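Side-chain contact in B-cell lymphoma 3 protein (Homo sapiens, PDB 1K1A), which regulates transcription of NF-kappa-B target genes, retaining the p50 subunit in the cytoplasm and acting as a transcriptional activator in the nucleus: residues A53-L58 with A83-E88. Residues are numbered along the deposited sequence; the frame is centred on the assembly and turned at random.
Sequences AVITTL and AHLACE
The peptide group joining Leu85 to Ala86 is the flat surface of this contact, and one methyl of Val54 rests on the face turned toward helix 49-55. Val54 CG1 stands almost vertically above the plane, 3.3 Å from Ala86 N, while the opposite face looks into its own helix. At the edges, Ala86 CB lies nearly in the plane, beyond Ala86 CA, whereas Leu85 CB rises from it at the other end, on the Val54 side. Both carbons flank the methyl: Leu85 CB is 3.9 Å from Val54 CG1, and Ala86 CB is equally far in a direction turned by about 90°. CG1 thus sits between the two CB atoms and against the peptide, an apolar methyl packed on helical backbone. It reaches this seat because chi1 of 173° swings CG1 opposite the valine's own nitrogen. No hydrogen bond crosses the interface, so shape and burial carry the association, and the short alanine side chain is consistent with an approach of 5.9 Å between Val54 CA and Ala86 CA.

Ile55 adds a looser contact nearer the surface. Its CD1 meets Leu85 CD1 at 4.2 Å, the two branched chains crossing at a slant. The last turn of helix 49-55 is closed by a Schellman motif: Leu58 N bonds to Ala53 O at 2.9 Å, Thr57 N to Val54 O at 3.0 Å, and Thr57 takes positive phi. Leu58 then serves as N-cap of the next helix, making the reversal of an ankyrin helix-turn-helix.

In the wider solenoid, the contact joins helix 49-55 of the second ankyrin repeat to helix 82-88 of the third. Behind it, Ala53 and Val54 pack on helix 59-67; farther along the stack, Cys87 and Glu88 touch helix 119-126, continuing the succession of helices through the domain.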
loop_
_atom_site.group_PDB
_atom_site.type_symbol
_atom_site.label_atom_id
_atom_site.label_comp_id
_atom_site.label_asym_id
_atom_site.label_seq_id
_atom_site.Cartn_x
_atom_site.Cartn_y
_atom_site.Cartn_z
ATOM N N ALA A 53 -17.795 -2.260 0.295
ATOM C CA ALA A 53 -17.951 -0.992 -0.405
ATOM C C ALA A 53 -16.684 -0.642 -1.173
ATOM O O ALA A 53 -16.757 -0.107 -2.275
ATOM C CB ALA A 53 -18.306 0.111 0.561
ATOM N N VAL A 54 -15.528 -0.941 -0.588
ATOM C CA VAL A 54 -14.251 -0.671 -1.243
ATOM C C VAL A 54 -14.019 -1.668 -2.377
ATOM O O VAL A 54 -13.600 -1.298 -3.481
ATOM C CB VAL A 54 -13.088 -0.769 -0.254
ATOM C CG1 VAL A 54 -11.753 -0.666 -0.989
ATOM C CG2 VAL A 54 -13.213 0.300 0.815
ATOM N N ILE A 55 -14.314 -2.932 -2.105
ATOM C CA ILE A 55 -14.152 -3.985 -3.098
ATOM C C ILE A 55 -15.070 -3.763 -4.313
ATOM O O ILE A 55 -14.698 -4.073 -5.439
ATOM C CB ILE A 55 -14.426 -5.364 -2.453
ATOM C CG1 ILE A 55 -13.232 -5.812 -1.601
ATOM C CG2 ILE A 55 -14.761 -6.402 -3.517
ATOM C CD1 ILE A 55 -13.604 -6.792 -0.493
ATOM N N THR A 56 -16.261 -3.223 -4.078
ATOM C CA THR A 56 -17.222 -2.968 -5.160
ATOM C C THR A 56 -16.903 -1.651 -5.880
ATOM O O THR A 56 -17.443 -1.375 -6.946
ATOM C CB THR A 56 -18.680 -2.908 -4.615
ATOM O OG1 THR A 56 -18.988 -4.091 -3.869
ATOM C CG2 THR A 56 -19.691 -2.966 -5.763
ATOM N N THR A 57 -16.005 -0.863 -5.290
ATOM C CA THR A 57 -15.667 0.492 -5.757
ATOM C C THR A 57 -16.848 1.469 -5.704
ATOM O O THR A 57 -17.263 2.020 -6.715
ATOM C CB THR A 57 -14.995 0.495 -7.154
ATOM O OG1 THR A 57 -15.939 0.098 -8.164
ATOM C CG2 THR A 57 -13.913 -0.565 -7.222
ATOM N N LEU A 58 -17.365 1.688 -4.505
ATOM C CA LEU A 58 -18.482 2.601 -4.287
ATOM C C LEU A 58 -18.086 3.690 -3.298
ATOM O O LEU A 58 -18.417 3.608 -2.111
ATOM C CB LEU A 58 -19.673 1.823 -3.736
ATOM C CG LEU A 58 -20.266 0.759 -4.656
ATOM C CD1 LEU A 58 -21.215 -0.157 -3.878
ATOM C CD2 LEU A 58 -20.986 1.425 -5.830
ATOM N N ALA A 83 -8.019 0.665 3.822
ATOM C CA ALA A 83 -6.966 1.295 3.032
ATOM C C ALA A 83 -6.197 0.288 2.182
ATOM O O ALA A 83 -5.899 0.564 1.016
ATOM C CB ALA A 83 -6.012 2.085 3.928
ATOM N N HIS A 84 -5.863 -0.868 2.769
ATOM C CA HIS A 84 -5.163 -1.927 2.045
ATOM C C HIS A 84 -6.005 -2.362 0.851
ATOM O O HIS A 84 -5.491 -2.580 -0.247
ATOM C CB HIS A 84 -4.950 -3.183 2.923
ATOM C CG HIS A 84 -3.918 -3.039 4.007
ATOM N ND1 HIS A 84 -2.564 -3.214 3.786
ATOM C CD2 HIS A 84 -4.054 -2.849 5.341
ATOM C CE1 HIS A 84 -1.911 -3.087 4.929
ATOM N NE2 HIS A 84 -2.791 -2.868 5.888
ATOM N N LEU A 85 -7.300 -2.541 1.084
ATOM C CA LEU A 85 -8.194 -3.027 0.030
ATOM C C LEU A 85 -8.357 -2.014 -1.095
ATOM O O LEU A 85 -8.429 -2.394 -2.268
ATOM C CB LEU A 85 -9.561 -3.421 0.603
ATOM C CG LEU A 85 -9.575 -4.662 1.499
ATOM C CD1 LEU A 85 -10.963 -4.866 2.085
ATOM C CD2 LEU A 85 -9.140 -5.903 0.709
ATOM N N ALA A 86 -8.414 -0.729 -0.746
ATOM C CA ALA A 86 -8.485 0.322 -1.764
ATOM C C ALA A 86 -7.247 0.283 -2.655
ATOM O O ALA A 86 -7.348 0.460 -3.870
ATOM C CB ALA A 86 -8.662 1.698 -1.136
ATOM N N CYS A 87 -6.080 0.021 -2.064
ATOM C CA CYS A 87 -4.854 -0.064 -2.863
ATOM C C CYS A 87 -4.741 -1.349 -3.720
ATOM O O CYS A 87 -4.321 -1.299 -4.877
ATOM C CB CYS A 87 -3.610 0.156 -1.998
ATOM S SG CYS A 87 -3.538 1.771 -1.204
ATOM N N GLU A 88 -5.118 -2.504 -3.186
ATOM C CA GLU A 88 -5.053 -3.688 -4.028
ATOM C C GLU A 88 -6.083 -3.614 -5.166
ATOM O O GLU A 88 -5.911 -4.239 -6.205
ATOM C CB GLU A 88 -5.168 -4.983 -3.219
ATOM C CG GLU A 88 -6.493 -5.194 -2.521
ATOM C CD GLU A 88 -6.633 -6.603 -1.956
ATOM O OE1 GLU A 88 -6.387 -7.581 -2.697
ATOM O OE2 GLU A 88 -6.984 -6.734 -0.768
#